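Local structure of oxidoreductase, short chain dehydrogenase/reductase family protein (Collinsella aerofaciens ATCC 25986, 5GT9) at the interface of chains A and B. The protein catalyses the NADPH-dependent reduction of the 7-oxo group of 7-oxolithocholate to give ursodeoxycholate, as a homodimeric 7beta-hydroxysteroid dehydrogenase of the short-chain dehydrogenase/reductase family. Sequence-based numbering; all coordinates share one arbitrary frame. Chains: chain A/B, Oxidoreductase, short chain dehydrogenase/reductase family protein.

Contact 1: the interface of chains A and B. Residues chain A 260-261; chain B 255, 262-263.
The C-terminal loops of the two subunits meet here, A:Phe260 and A:Tyr261 lying against B:Arg262 and the terminal B:Asp263, with B:Arg255 of helix 250-257 at the margin. The patch belongs to the homodimer interface. A:Phe260 and B:Arg262 run antiparallel alongside each other, and their ring and guanidinium planes are 14° apart. Their contact is made mainly by the aliphatic root of the arginine, with A:Phe260 CE1 3.4 Å from B:Arg262 CB. One face of the phenyl ring lies over the backbone of B:Asp263, whose amide N sits 3.6 Å from the ring plane, nearer the ring's edge than its centre. The arginine starts in the crowded position between its backbone N and carbonyl carbon (chi1 51°) and bends at chi3, which turns its head back on its own chain end. There NE and NH1 grip one terminal carboxylate oxygen side-on, B:Arg262 NE and B:Asp263 O being 3.0 Å apart. That oxygen lies within 3° of the guanidinium plane, so the two bonds probably fix the rotation of the guanidinium. A:Tyr261 lies crosswise to this arginine and brings its phenol to the same end group. Its OH donates to B:Asp263 OXT over 3.2 Å and can also accept from B:Arg262 NH1 at 3.1 Å. At the phenol ring's edge, in its plane, B:Arg255 NE stands 3.8 Å from A:Tyr261 CE1.

Contact 2: the interface of chains A and B. Residues chain A 188, 191, 193-194, 197; chain B 256-257, 259-260.
A:Leu194, on the short helix 192-195, points between the rings of B:Phe260 and B:Tyr256, and its two methyl branches have different neighbours. In this patch of the homodimer interface the C-terminal segment of chain B packs on that helix and the flanking loops of chain A. The leucine and B:Phe260 side chains point in opposing senses; CD1 stands over one phenyl face, away from its centre, and A:Leu194 CG is 3.6 Å from B:Phe260 CZ. CD1 also rests near the B:Tyr256 carbonyl, while CD2 turns to the tyrosine ring, 3.9 Å from B:Tyr256 CE2. A:Leu194 and B:Tyr256 are set nearly square to each other. The tyrosine CG is anti to the backbone N (chi1 -167°), carrying the phenol past the leucine to A:Thr191. There B:Tyr256 OH and A:Thr191 OG1 share a 2.8 Å hydrogen bond whose direction is not settled; the threonine oxygen lies in the ring plane, at its edge. The A:Thr188 methyl CG2 lies at the rim of the phenylalanine, on the side of the ring where the leucine sits, 3.9 Å from B:Phe260 CE1; the two side chains are roughly perpendicular. The main-chain O of A:Asn197 lies in the ring plane, 3.7 Å from B:Phe260 CE2. An alanine in place of B:Phe260 would probably leave A:Leu194 CG and CD1 and the A:Thr188 methyl without their aromatic partner, opening a gap between the subunits. B:Met257, bent at chi2 and chi3, brings its sulfur alongside A:Ser193. The last turn of helix 250-257 is also tied across the interface, since A:Asn197 ND2 donates to the B:Met257 carbonyl O over 3.0 Å. This acceptor lies within 1° of the asparagine amide plane, although the donor is tilted 26° from the carbonyl plane. Within chain B, a bond probably steadies the turn that follows this helix: B:Ser259 OG donates to B:Tyr256 O at 2.6 Å.

Contact 1: the interface of chains A and B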
loop_
_atom_site.group_PDB
_atom_site.type_symbol
_atom_site.label_atom_id
_atom_site.label_comp_id
_atom_site.label_asym_id
_atom_site.label_seq_id
_atom_site.Cartn_x
_atom_site.Cartn_y
_atom_site.Cartn_z
ATOM N N PHE A 260 -2.089 -23.982 8.421
ATOM C CA PHE A 260 -3.060 -22.986 7.949
ATOM C C PHE A 260 -3.905 -23.579 6.865
ATOM O O PHE A 260 -4.996 -23.102 6.568
ATOM C CB PHE A 260 -2.336 -21.706 7.523
ATOM C CG PHE A 260 -1.723 -21.000 8.659
ATOM C CD1 PHE A 260 -2.502 -20.283 9.533
ATOM C CD2 PHE A 260 -0.379 -21.101 8.927
ATOM C CE1 PHE A 260 -1.970 -19.661 10.637
ATOM C CE2 PHE A 260 0.161 -20.474 10.003
ATOM C CZ PHE A 260 -0.611 -19.742 10.873
ATOM N N TYR A 261 -3.477 -24.702 6.338
ATOM C CA TYR A 261 -4.123 -25.251 5.182
ATOM C C TYR A 261 -4.562 -26.561 5.664
ATOM O O TYR A 261 -4.244 -26.925 6.807
ATOM C CB TYR A 261 -3.120 -25.257 4.021
ATOM C CG TYR A 261 -2.408 -23.908 3.924
ATOM C CD1 TYR A 261 -3.038 -22.787 3.362
ATOM C CD2 TYR A 261 -1.128 -23.737 4.417
ATOM C CE1 TYR A 261 -2.394 -21.585 3.285
ATOM C CE2 TYR A 261 -0.498 -22.527 4.376
ATOM C CZ TYR A 261 -1.120 -21.454 3.760
ATOM O OH TYR A 261 -0.514 -20.235 3.717
ATOM N N ARG B 255 -5.177 -13.960 1.267
ATOM C CA ARG B 255 -4.143 -14.545 2.175
ATOM C C ARG B 255 -3.078 -13.507 2.482
ATOM O O ARG B 255 -2.653 -13.356 3.672
ATOM C CB ARG B 255 -3.576 -15.826 1.564
ATOM C CG ARG B 255 -4.498 -16.982 1.635
ATOM C CD ARG B 255 -3.856 -18.305 1.249
ATOM N NE ARG B 255 -4.805 -19.422 1.341
ATOM C CZ ARG B 255 -5.313 -20.099 0.293
ATOM N NH1 ARG B 255 -4.969 -19.822 -0.968
ATOM N NH2 ARG B 255 -6.170 -21.087 0.513
ATOM N N ARG B 262 -1.209 -14.459 10.350
ATOM C CA ARG B 262 -1.025 -15.856 10.000
ATOM C C ARG B 262 0.074 -15.951 8.945
ATOM O O ARG B 262 0.616 -14.932 8.485
ATOM C CB ARG B 262 -2.329 -16.441 9.476
ATOM C CG ARG B 262 -2.913 -15.581 8.400
ATOM C CD ARG B 262 -3.769 -16.355 7.510
ATOM N NE ARG B 262 -3.031 -17.346 6.724
ATOM C CZ ARG B 262 -3.655 -18.123 5.863
ATOM N NH1 ARG B 262 -2.997 -19.061 5.196
ATOM N NH2 ARG B 262 -4.978 -17.920 5.687
ATOM N N ASP B 263 0.333 -17.173 8.520
ATOM C CA ASP B 263 1.375 -17.468 7.550
ATOM C C ASP B 263 0.835 -18.411 6.501
ATOM O O ASP B 263 -0.371 -18.653 6.502
ATOM C CB ASP B 263 2.567 -18.042 8.284
ATOM C CG ASP B 263 3.265 -16.990 9.081
ATOM O OD1 ASP B 263 3.952 -16.176 8.457
ATOM O OD2 ASP B 263 3.110 -16.929 10.292
ATOM O OXT ASP B 263 1.592 -18.877 5.649
#

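Contact 2: the interface of chains A and B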
loop_
_atom_site.group_PDB
_atom_site.type_symbol
_atom_site.label_atom_id
_atom_site.label_comp_id
_atom_site.label_asym_id
_atom_site.label_seq_id
_atom_site.Cartn_x
_atom_site.Cartn_y
_atom_site.Cartn_z
ATOM N N THR A 188 7.367 -9.943 6.779
ATOM C CA THR A 188 6.233 -9.179 6.288
ATOM C C THR A 188 6.673 -7.771 5.903
ATOM O O THR A 188 7.286 -7.084 6.710
ATOM C CB THR A 188 5.125 -9.089 7.348
ATOM O OG1 THR A 188 4.788 -10.413 7.778
ATOM C CG2 THR A 188 3.854 -8.416 6.796
ATOM N N THR A 191 3.446 -3.105 2.091
ATOM C CA THR A 191 3.169 -2.674 0.751
ATOM C C THR A 191 1.836 -1.956 0.795
ATOM O O THR A 191 1.182 -1.862 1.841
ATOM C CB THR A 191 3.191 -3.889 -0.202
ATOM O OG1 THR A 191 2.319 -4.915 0.301
ATOM C CG2 THR A 191 4.598 -4.464 -0.276
ATOM N N SER A 193 -1.369 -2.180 -0.201
ATOM C CA SER A 193 -2.636 -2.814 0.262
ATOM C C SER A 193 -2.579 -3.309 1.695
ATOM O O SER A 193 -3.500 -3.142 2.485
ATOM C CB SER A 193 -3.023 -3.969 -0.676
ATOM O OG SER A 193 -3.298 -3.502 -1.977
ATOM N N LEU A 194 -1.455 -3.890 2.049
ATOM C CA LEU A 194 -1.300 -4.417 3.405
ATOM C C LEU A 194 -1.337 -3.324 4.424
ATOM O O LEU A 194 -2.011 -3.427 5.470
ATOM C CB LEU A 194 -0.011 -5.192 3.502
ATOM C CG LEU A 194 0.108 -6.151 4.642
ATOM C CD1 LEU A 194 -1.127 -7.052 4.779
ATOM C CD2 LEU A 194 1.377 -6.907 4.362
ATOM N N ASN A 197 -4.663 -2.312 5.752
ATOM C CA ASN A 197 -5.294 -3.221 6.715
ATOM C C ASN A 197 -4.596 -3.201 8.047
ATOM O O ASN A 197 -4.632 -4.194 8.730
ATOM C CB ASN A 197 -5.293 -4.681 6.182
ATOM C CG ASN A 197 -6.306 -5.583 6.873
ATOM O OD1 ASN A 197 -7.240 -5.118 7.437
ATOM N ND2 ASN A 197 -6.064 -6.909 6.879
ATOM N N TYR B 256 -2.678 -12.716 1.488
ATOM C CA TYR B 256 -1.732 -11.619 1.700
ATOM C C TYR B 256 -2.230 -10.595 2.710
ATOM O O TYR B 256 -1.477 -10.129 3.576
ATOM C CB TYR B 256 -1.322 -10.958 0.395
ATOM C CG TYR B 256 -0.142 -10.027 0.486
ATOM C CD1 TYR B 256 1.148 -10.538 0.589
ATOM C CD2 TYR B 256 -0.304 -8.637 0.482
ATOM C CE1 TYR B 256 2.259 -9.706 0.660
ATOM C CE2 TYR B 256 0.814 -7.798 0.596
ATOM C CZ TYR B 256 2.086 -8.332 0.672
ATOM O OH TYR B 256 3.229 -7.480 0.795
ATOM N N MET B 257 -3.561 -10.322 2.692
ATOM C CA MET B 257 -4.127 -9.350 3.629
ATOM C C MET B 257 -4.118 -9.878 5.027
ATOM O O MET B 257 -4.302 -9.134 5.949
ATOM C CB MET B 257 -5.547 -8.936 3.256
ATOM C CG MET B 257 -5.660 -8.133 1.970
ATOM S SD MET B 257 -4.628 -6.653 1.951
ATOM C CE MET B 257 -5.149 -5.863 3.437
ATOM N N SER B 259 -1.516 -11.365 6.311
ATOM C CA SER B 259 -0.096 -11.560 6.651
ATOM C C SER B 259 0.318 -11.235 8.080
ATOM O O SER B 259 1.340 -11.782 8.563
ATOM C CB SER B 259 0.790 -10.646 5.756
ATOM O OG SER B 259 0.794 -11.145 4.461
ATOM N N PHE B 260 -0.301 -10.251 8.711
ATOM C CA PHE B 260 0.099 -9.850 10.042
ATOM C C PHE B 260 -0.234 -10.907 11.080
ATOM O O PHE B 260 0.415 -10.933 12.148
ATOM C CB PHE B 260 -0.626 -8.586 10.484
ATOM C CG PHE B 260 -0.378 -7.386 9.625
ATOM C CD1 PHE B 260 0.871 -7.181 9.070
ATOM C CD2 PHE B 260 -1.360 -6.430 9.416
ATOM C CE1 PHE B 260 1.118 -6.061 8.318
ATOM C CE2 PHE B 260 -1.087 -5.271 8.666
ATOM C CZ PHE B 260 0.143 -5.132 8.101
#

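The C-alpha centres of contact 1 and contact 2 lie about 12 Å apart, and both draw on helix 250-257 and the C-terminal tail of chain B. The same phenylalanine serves in both through different copies: A:Phe260 in contact 1 and B:Phe260 in contact 2. Contact 2 is centred about 12 Å from the catalytic A:Tyr156; contact 1 is farther from the catalytic tyrosine given for it, about 20 Å from B:Tyr156. The tail of one subunit thus packs near the partner's catalytic region. Because the C-terminal 27 residues are required for activity, their role may lie partly in supporting the neighbouring subunit.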